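Local coordinates for uncharacterized protein (Bacteroides ovatus, PDB 4IRT) that is of unknown function but has a BNR repeat-like beta-propeller fold and is a putative neuraminidase, which would release sialic acids from glycans, at residues 36-48 / 65-78. Residues are numbered along the deposited sequence; the frame is centred on the assembly and turned at random.
With EDO (1,2-ethanediol), chain I.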
ATOM      1  N   TYR A  36     -10.247  12.116   4.516  1.00 10.04           N
ATOM      2  CA  TYR A  36     -11.190  11.295   3.798  1.00 10.28           C
ATOM      3  C   TYR A  36     -10.883   9.844   4.054  1.00  9.87           C
ATOM      4  O   TYR A  36      -9.717   9.464   4.199  1.00  8.77           O
ATOM      5  CB  TYR A  36     -11.078  11.544   2.291  1.00 10.80           C
ATOM      6  CG  TYR A  36     -11.482  12.928   1.872  1.00 12.35           C
ATOM      7  CD1 TYR A  36     -10.580  14.003   1.940  1.00 13.71           C
ATOM      8  CD2 TYR A  36     -12.769  13.174   1.399  1.00 12.90           C
ATOM      9  CE1 TYR A  36     -10.970  15.283   1.584  1.00 13.29           C
ATOM     10  CE2 TYR A  36     -13.148  14.438   1.008  1.00 14.76           C
ATOM     11  CZ  TYR A  36     -12.252  15.481   1.094  1.00 14.76           C
ATOM     12  OH  TYR A  36     -12.666  16.740   0.717  1.00 15.47           O
ATOM     13  N   ILE A  37     -11.938   9.029   4.074  1.00  9.75           N
ATOM     14  CA  ILE A  37     -11.807   7.611   4.344  1.00  9.61           C
ATOM     15  C   ILE A  37     -12.766   6.864   3.434  1.00  9.87           C
ATOM     16  O   ILE A  37     -13.751   7.440   2.934  1.00 11.03           O
ATOM     17  CB  ILE A  37     -12.109   7.310   5.841  1.00  9.86           C
ATOM     18  CG1 ILE A  37     -11.580   5.927   6.251  1.00  9.49           C
ATOM     19  CG2 ILE A  37     -13.593   7.473   6.148  1.00 10.56           C
ATOM     20  CD1 ILE A  37     -11.663   5.711   7.752  1.00  9.88           C
ATOM     21  N   SER A  38     -12.493   5.588   3.204  1.00  8.81           N
ATOM     22  CA  SER A  38     -13.385   4.763   2.402  1.00  9.07           C
ATOM     23  C   SER A  38     -13.341   3.346   2.938  1.00  8.47           C
ATOM     24  O   SER A  38     -12.297   2.890   3.393  1.00  7.10           O
ATOM     25  CB  SER A  38     -12.983   4.776   0.896  1.00 10.05           C
ATOM     26  OG  SER A  38     -11.656   4.330   0.675  1.00 10.00           O
ATOM     27  N   TYR A  39     -14.479   2.676   2.852  1.00  8.50           N
ATOM     28  CA  TYR A  39     -14.612   1.295   3.282  1.00  8.80           C
ATOM     29  C   TYR A  39     -15.885   0.716   2.754  1.00  9.14           C
ATOM     30  O   TYR A  39     -16.748   1.452   2.226  1.00  9.70           O
ATOM     31  CB  TYR A  39     -14.605   1.183   4.792  1.00  8.38           C
ATOM     32  CG  TYR A  39     -15.668   1.966   5.499  1.00  9.62           C
ATOM     33  CD1 TYR A  39     -15.441   3.283   5.884  1.00  9.76           C
ATOM     34  CD2 TYR A  39     -16.884   1.368   5.857  1.00 10.36           C
ATOM     35  CE1 TYR A  39     -16.403   4.004   6.586  1.00 10.92           C
ATOM     36  CE2 TYR A  39     -17.847   2.085   6.559  1.00 11.48           C
ATOM     37  CZ  TYR A  39     -17.590   3.412   6.888  1.00 12.13           C
ATOM     38  OH  TYR A  39     -18.523   4.117   7.599  1.00 15.54           O
ATOM     39  N   TYR A  40     -15.998  -0.618   2.856  1.00  9.10           N
ATOM     40  CA  TYR A  40     -17.262  -1.283   2.606  1.00  9.21           C
ATOM     41  C   TYR A  40     -18.033  -1.482   3.908  1.00  9.68           C
ATOM     42  O   TYR A  40     -17.470  -1.961   4.903  1.00  9.12           O
ATOM     43  CB  TYR A  40     -17.029  -2.640   1.989  1.00  9.77           C
ATOM     44  CG  TYR A  40     -16.405  -2.677   0.608  1.00  9.52           C
ATOM     45  CD1 TYR A  40     -17.122  -2.278  -0.505  1.00 10.32           C
ATOM     46  CD2 TYR A  40     -15.124  -3.201   0.413  1.00  9.29           C
ATOM     47  CE1 TYR A  40     -16.555  -2.315  -1.764  1.00 10.24           C
ATOM     48  CE2 TYR A  40     -14.543  -3.259  -0.845  1.00  9.65           C
ATOM     49  CZ  TYR A  40     -15.285  -2.844  -1.949  1.00 10.20           C
ATOM     50  OH  TYR A  40     -14.758  -2.897  -3.230  1.00 11.13           O
ATOM     51  N   ASP A  41     -19.312  -1.153   3.880  1.00 10.10           N
ATOM     52  CA  ASP A  41     -20.196  -1.427   4.994  1.00 10.57           C
ATOM     53  C   ASP A  41     -20.615  -2.899   5.025  1.00 10.76           C
ATOM     54  O   ASP A  41     -20.249  -3.684   4.160  1.00 10.30           O
ATOM     55  CB  ASP A  41     -21.360  -0.425   5.035  1.00 12.03           C
ATOM     56  CG  ASP A  41     -22.459  -0.701   4.027  1.00 12.74           C
ATOM     57  OD1 ASP A  41     -22.512  -1.775   3.380  1.00 12.29           O
ATOM     58  OD2 ASP A  41     -23.328   0.206   3.883  1.00 15.23           O
ATOM     59  N   ASN A  42     -21.345  -3.297   6.057  1.00 10.71           N
ATOM     60  CA  ASN A  42     -21.674  -4.707   6.212  1.00 12.06           C
ATOM     61  C   ASN A  42     -22.532  -5.297   5.102  1.00 12.50           C
ATOM     62  O   ASN A  42     -22.577  -6.520   4.933  1.00 12.26           O
ATOM     63  CB  ASN A  42     -22.375  -4.966   7.551  1.00 13.38           C
ATOM     64  CG  ASN A  42     -22.200  -6.414   8.009  1.00 15.33           C
ATOM     65  OD1 ASN A  42     -21.088  -6.947   7.995  1.00 16.04           O
ATOM     66  ND2 ASN A  42     -23.280  -7.035   8.428  1.00 16.34           N
ATOM     67  N   ASP A  43     -23.236  -4.436   4.380  1.00 12.78           N
ATOM     68  CA  ASP A  43     -24.018  -4.859   3.213  1.00 14.65           C
ATOM     69  C   ASP A  43     -23.231  -4.868   1.896  1.00 15.11           C
ATOM     70  O   ASP A  43     -23.790  -5.145   0.811  1.00 14.32           O
ATOM     71  CB  ASP A  43     -25.224  -3.942   3.067  1.00 17.81           C
ATOM     72  CG  ASP A  43     -26.162  -4.022   4.277  1.00 19.54           C
ATOM     73  OD1 ASP A  43     -26.383  -5.126   4.804  1.00 20.91           O
ATOM     74  OD2 ASP A  43     -26.690  -2.987   4.683  1.00 23.56           O
ATOM     75  N   GLY A  44     -21.952  -4.522   1.961  1.00 13.56           N
ATOM     76  CA  GLY A  44     -21.132  -4.514   0.783  1.00 13.77           C
ATOM     77  C   GLY A  44     -21.076  -3.208   0.020  1.00 13.41           C
ATOM     78  O   GLY A  44     -20.465  -3.159  -1.052  1.00 12.02           O
ATOM     79  N   TYR A  45     -21.689  -2.157   0.562  1.00 13.33           N
ATOM     80  CA  TYR A  45     -21.680  -0.866  -0.092  1.00 13.17           C
ATOM     81  C   TYR A  45     -20.394  -0.106   0.204  1.00 11.71           C
ATOM     82  O   TYR A  45     -19.889  -0.096   1.325  1.00 10.88           O
ATOM     83  CB  TYR A  45     -22.894  -0.013   0.296  1.00 13.59           C
ATOM     84  CG  TYR A  45     -24.184  -0.438  -0.363  1.00 15.64           C
ATOM     85  CD1 TYR A  45     -24.916  -1.504   0.138  1.00 19.47           C
ATOM     86  CD2 TYR A  45     -24.669   0.214  -1.486  1.00 18.30           C
ATOM     87  CE1 TYR A  45     -26.109  -1.908  -0.454  1.00 23.61           C
ATOM     88  CE2 TYR A  45     -25.849  -0.189  -2.092  1.00 21.28           C
ATOM     89  CZ  TYR A  45     -26.561  -1.249  -1.567  1.00 24.84           C
ATOM     90  OH  TYR A  45     -27.729  -1.673  -2.156  1.00 28.06           O
ATOM     91  N   LEU A  46     -19.895   0.574  -0.822  1.00 11.20           N
ATOM     92  CA  LEU A  46     -18.773   1.469  -0.686  1.00 10.60           C
ATOM     93  C   LEU A  46     -19.281   2.695   0.029  1.00 10.94           C
ATOM     94  O   LEU A  46     -20.218   3.341  -0.458  1.00 11.20           O
ATOM     95  CB  LEU A  46     -18.279   1.872  -2.086  1.00 10.93           C
ATOM     96  CG  LEU A  46     -17.396   3.104  -2.209  1.00 12.19           C
ATOM     97  CD1 LEU A  46     -16.112   2.899  -1.438  1.00 11.90           C
ATOM     98  CD2 LEU A  46     -17.080   3.380  -3.660  1.00 12.86           C
ATOM     99  N   VAL A  47     -18.668   3.002   1.165  1.00  9.96           N
ATOM    100  CA  VAL A  47     -18.951   4.183   1.935  1.00 10.29           C
ATOM    101  C   VAL A  47     -17.750   5.126   1.798  1.00  9.72           C
ATOM    102  O   VAL A  47     -16.592   4.688   1.883  1.00  9.91           O
ATOM    103  CB  VAL A  47     -19.134   3.809   3.421  1.00 10.18           C
ATOM    104  CG1 VAL A  47     -19.290   5.042   4.290  1.00 10.51           C
ATOM    105  CG2 VAL A  47     -20.332   2.883   3.576  1.00 10.51           C
ATOM    106  N   LEU A  48     -18.020   6.420   1.604  1.00 10.17           N
ATOM    107  CA  LEU A  48     -16.987   7.465   1.662  1.00 10.98           C
ATOM    108  C   LEU A  48     -17.311   8.395   2.828  1.00 11.39           C
ATOM    109  O   LEU A  48     -18.482   8.684   3.093  1.00 12.60           O
ATOM    110  CB  LEU A  48     -16.941   8.261   0.357  1.00 11.20           C
ATOM    111  CG  LEU A  48     -16.666   7.516  -0.940  1.00 11.93           C
ATOM    112  CD1 LEU A  48     -16.598   8.493  -2.085  1.00 12.24           C
ATOM    113  CD2 LEU A  48     -15.373   6.712  -0.874  1.00 12.25           C
ATOM    114  N   TYR A  65     -22.640   2.232  -5.022  1.00 13.81           N
ATOM    115  CA  TYR A  65     -21.856   1.080  -5.443  1.00 15.92           C
ATOM    116  C   TYR A  65     -21.643   0.055  -4.342  1.00 15.70           C
ATOM    117  O   TYR A  65     -21.540   0.393  -3.170  1.00 15.28           O
ATOM    118  CB  TYR A  65     -20.493   1.537  -5.967  1.00 16.15           C
ATOM    119  CG  TYR A  65     -20.640   2.483  -7.139  1.00 17.77           C
ATOM    120  CD1 TYR A  65     -21.267   2.065  -8.318  1.00 19.39           C
ATOM    121  CD2 TYR A  65     -20.177   3.790  -7.074  1.00 18.73           C
ATOM    122  CE1 TYR A  65     -21.417   2.918  -9.400  1.00 17.89           C
ATOM    123  CE2 TYR A  65     -20.316   4.651  -8.159  1.00 19.45           C
ATOM    124  CZ  TYR A  65     -20.941   4.209  -9.309  1.00 19.45           C
ATOM    125  OH  TYR A  65     -21.111   5.042 -10.399  1.00 19.99           O
ATOM    126  N   GLN A  66     -21.592  -1.198  -4.775  1.00 15.56           N
ATOM    127  CA  GLN A  66     -21.262  -2.327  -3.936  1.00 17.52           C
ATOM    128  C   GLN A  66     -20.005  -2.990  -4.426  1.00 17.02           C
ATOM    129  O   GLN A  66     -19.642  -2.847  -5.592  1.00 21.99           O
ATOM    130  CB  GLN A  66     -22.372  -3.350  -3.976  1.00 20.25           C
ATOM    131  CG  GLN A  66     -23.592  -2.951  -3.199  1.00 21.31           C
ATOM    132  CD  GLN A  66     -24.676  -3.997  -3.318  1.00 25.08           C
ATOM    133  OE1 GLN A  66     -25.276  -4.107  -4.345  1.00 26.72           O
ATOM    134  NE2 GLN A  66     -24.933  -4.750  -2.248  1.00 26.81           N
ATOM    135  N   GLY A  67     -19.338  -3.718  -3.530  1.00 13.07           N
ATOM    136  CA  GLY A  67     -18.251  -4.601  -3.929  1.00 12.52           C
ATOM    137  C   GLY A  67     -18.434  -6.049  -3.475  1.00 12.35           C
ATOM    138  O   GLY A  67     -19.212  -6.355  -2.546  1.00 13.34           O
ATOM    139  N   ASN A  68     -17.731  -6.954  -4.137  1.00 12.45           N
ATOM    140  CA  ASN A  68     -17.706  -8.367  -3.732  1.00 12.34           C
ATOM    141  C   ASN A  68     -16.808  -8.557  -2.514  1.00 11.57           C
ATOM    142  O   ASN A  68     -15.710  -9.043  -2.623  1.00 11.87           O
ATOM    143  CB  ASN A  68     -17.238  -9.241  -4.880  1.00 12.11           C
ATOM    144  CG  ASN A  68     -17.289 -10.705  -4.540  1.00 12.53           C
ATOM    145  OD1 ASN A  68     -18.037 -11.117  -3.643  1.00 14.13           O
ATOM    146  ND2 ASN A  68     -16.505 -11.507  -5.253  1.00 12.23           N
ATOM    147  N   VAL A  69     -17.304  -8.157  -1.365  1.00 12.25           N
ATOM    148  CA  VAL A  69     -16.536  -8.128  -0.128  1.00 12.25           C
ATOM    149  C   VAL A  69     -16.100  -9.514   0.380  1.00 13.18           C
ATOM    150  O   VAL A  69     -15.133  -9.615   1.120  1.00 13.07           O
ATOM    151  CB  VAL A  69     -17.289  -7.354   0.988  1.00 12.69           C
ATOM    152  CG1 VAL A  69     -17.428  -5.876   0.600  1.00 12.70           C
ATOM    153  CG2 VAL A  69     -18.657  -7.949   1.259  1.00 13.59           C
ATOM    154  N   LYS A  70     -16.769 -10.582  -0.060  1.00 13.99           N
ATOM    155  CA  LYS A  70     -16.293 -11.948   0.213  1.00 14.71           C
ATOM    156  C   LYS A  70     -14.949 -12.300  -0.407  1.00 13.61           C
ATOM    157  O   LYS A  70     -14.327 -13.274   0.017  1.00 14.40           O
ATOM    158  CB  LYS A  70     -17.354 -12.974  -0.226  1.00 16.61           C
ATOM    159  CG  LYS A  70     -18.557 -12.951   0.672  1.00 21.36           C
ATOM    160  CD  LYS A  70     -19.559 -14.000   0.262  1.00 27.57           C
ATOM    161  CE  LYS A  70     -20.923 -13.755   0.894  1.00 34.74           C
ATOM    162  NZ  LYS A  70     -20.908 -14.180   2.316  1.00 37.95           N
ATOM    163  N   ASP A  71     -14.477 -11.512  -1.376  1.00 13.00           N
ATOM    164  CA  ASP A  71     -13.126 -11.637  -1.939  1.00 14.01           C
ATOM    165  C   ASP A  71     -12.251 -10.493  -1.424  1.00 13.56           C
ATOM    166  O   ASP A  71     -12.385  -9.328  -1.846  1.00 11.64           O
ATOM    167  CB  ASP A  71     -13.186 -11.626  -3.474  1.00 15.72           C
ATOM    168  CG  ASP A  71     -11.893 -12.035  -4.114  1.00 15.85           C
ATOM    169  OD1 ASP A  71     -10.816 -11.785  -3.540  1.00 14.50           O
ATOM    170  OD2 ASP A  71     -11.938 -12.571  -5.249  1.00 18.49           O
ATOM    171  N   ALA A  72     -11.351 -10.814  -0.510  1.00 13.68           N
ATOM    172  CA  ALA A  72     -10.461  -9.808   0.091  1.00 11.92           C
ATOM    173  C   ALA A  72      -9.523  -9.138  -0.881  1.00 11.28           C
ATOM    174  O   ALA A  72      -8.852  -8.177  -0.505  1.00 11.67           O
ATOM    175  CB  ALA A  72      -9.656 -10.437   1.239  1.00 13.35           C
ATOM    176  N   HIS A  73      -9.415  -9.636  -2.121  1.00 11.06           N
ATOM    177  CA  HIS A  73      -8.668  -8.911  -3.141  1.00 11.90           C
ATOM    178  C   HIS A  73      -9.314  -7.608  -3.570  1.00 10.73           C
ATOM    179  O   HIS A  73      -8.626  -6.694  -4.070  1.00 10.18           O
ATOM    180  CB  HIS A  73      -8.477  -9.749  -4.401  1.00 13.04           C
ATOM    181  CG  HIS A  73      -7.597 -10.940  -4.189  1.00 15.80           C
ATOM    182  ND1 HIS A  73      -8.075 -12.139  -3.715  1.00 19.68           N
ATOM    183  CD2 HIS A  73      -6.266 -11.105  -4.365  1.00 20.36           C
ATOM    184  CE1 HIS A  73      -7.069 -12.991  -3.598  1.00 21.43           C
ATOM    185  NE2 HIS A  73      -5.966 -12.397  -4.014  1.00 21.00           N
ATOM    186  N   ASN A  74     -10.635  -7.557  -3.416  1.00  9.45           N
ATOM    187  CA  ASN A  74     -11.481  -6.593  -4.113  1.00 10.61           C
ATOM    188  C   ASN A  74     -11.561  -5.204  -3.410  1.00  9.57           C
ATOM    189  O   ASN A  74     -12.639  -4.613  -3.223  1.00 10.26           O
ATOM    190  CB  ASN A  74     -12.870  -7.185  -4.319  1.00 10.93           C
ATOM    191  CG  ASN A  74     -12.899  -8.284  -5.366  1.00 12.94           C
ATOM    192  OD1 ASN A  74     -12.049  -9.193  -5.368  1.00 11.31           O
ATOM    193  ND2 ASN A  74     -13.889  -8.226  -6.249  1.00 14.80           N
ATOM    194  N   ILE A  75     -10.383  -4.701  -3.053  1.00 10.58           N
ATOM    195  CA  ILE A  75     -10.256  -3.504  -2.220  1.00 10.11           C
ATOM    196  C   ILE A  75     -10.660  -2.198  -2.897  1.00  9.55           C
ATOM    197  O   ILE A  75     -10.803  -2.123  -4.124  1.00 10.12           O
ATOM    198  CB  ILE A  75      -8.814  -3.374  -1.695  1.00 10.86           C
ATOM    199  CG1 ILE A  75      -7.824  -3.207  -2.866  1.00 11.89           C
ATOM    200  CG2 ILE A  75      -8.474  -4.596  -0.863  1.00 11.19           C
ATOM    201  CD1 ILE A  75      -7.364  -1.798  -3.048  1.00 14.56           C
ATOM    202  N   ILE A  76     -10.799  -1.180  -2.072  1.00  9.22           N
ATOM    203  CA  ILE A  76     -11.031   0.196  -2.481  1.00  8.92           C
ATOM    204  C   ILE A  76      -9.721   0.976  -2.271  1.00  8.37           C
ATOM    205  O   ILE A  76      -9.146   0.988  -1.153  1.00  8.59           O
ATOM    206  CB  ILE A  76     -12.077   0.870  -1.574  1.00  9.25           C
ATOM    207  CG1 ILE A  76     -13.420   0.131  -1.584  1.00  9.71           C
ATOM    208  CG2 ILE A  76     -12.261   2.350  -1.955  1.00  9.34           C
ATOM    209  CD1 ILE A  76     -14.161   0.260  -0.258  1.00 10.36           C
ATOM    210  N   SER A  77      -9.279   1.665  -3.310  1.00  8.27           N
ATOM    211  CA  SER A  77      -8.229   2.666  -3.193  1.00  8.21           C
ATOM    212  C   SER A  77      -8.771   4.030  -3.622  1.00  9.39           C
ATOM    213  O   SER A  77      -9.445   4.154  -4.668  1.00 10.06           O
ATOM    214  CB  SER A  77      -7.036   2.309  -4.090  1.00  8.05           C
ATOM    215  OG  SER A  77      -6.235   1.253  -3.570  1.00  7.78           O
HETATM  216  N   MSE A  78      -8.435   5.053  -2.838  1.00  9.05           N
HETATM  217  CA  MSE A  78      -8.849   6.432  -3.092  1.00  9.88           C
HETATM  218  C   MSE A  78      -7.691   7.404  -3.038  1.00 10.25           C
HETATM  219  O   MSE A  78      -6.590   7.091  -2.526  1.00  9.54           O
HETATM  220  CB  MSE A  78      -9.921   6.839  -2.084  1.00  9.68           C
HETATM  221  CG  MSE A  78      -9.338   7.373  -0.800  1.00  9.58           C
HETATM  222 SE   MSE A  78     -10.556   7.571   0.719  0.75  9.81          SE
HETATM  223  CE  MSE A  78     -11.885   8.663  -0.102  1.00 10.15           C
TER
HETATM  224  C1  EDO I 508     -21.826  -9.189   2.064  1.00 36.62           C
HETATM  225  O1  EDO I 508     -22.069 -10.547   1.697  1.00 38.78           O
HETATM  226  C2  EDO I 508     -23.117  -8.553   2.533  1.00 37.44           C
HETATM  227  O2  EDO I 508     -23.305  -8.911   3.905  1.00 49.31           O
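Tyr-40 stands clamped between Val-69 and Ile-76 where two neighbouring blades of the beta-propeller meet. Segment 36-48 is a hairpin of one blade, turning at Asp-41 to Gly-44. Segment 65-78 pairs briefly with that hairpin, then loops across to strand 76-80 of the next blade. The tight part lies around the tyrosine ring. Ile-76 CD1 sits over the centre of one face, 3.5 Å from the centroid of the Tyr-40 ring. Val-69 CG1 covers the opposite face, offset toward the rim. With CG beside the backbone N (chi1 -65°), the ring reaches across to the loop, and Tyr-40 OH donates to Asn-74 O at 2.7 Å. A leucine in place of Tyr-40 would probably leave Asn-74 O without this donor and open a gap between Val-69 and Ile-76. Leu-46 CD1 presses on Ile-76 CD1 at 3.5 Å, closer than usual for two carbons. Farther along, Met-78 SE (a selenomethionine) lies 3.4 Å from Ser-38 OG. Phe-90 of strand 86-90 also touches both Tyr-40 and Ile-76.

The side toward solvent, where Gln-66 is exposed, is more open and more polar. Tyr-45 and Gln-66 form an antiparallel non-hydrogen-bonded pair. It is flanked by two backbone hydrogen bonds, Leu-46 N to Tyr-65 O and Gly-67 N to Gly-44 O. The Gln-66 side chain lies over the Tyr-45 ring, its amide stacked 18° from the ring plane. Gln-66 CG is 3.5 Å from the centroid of the Tyr-45 ring. The amide then reaches the turn, where Gln-66 NE2 donates in its own plane to Asp-43 O at a long 3.3 Å.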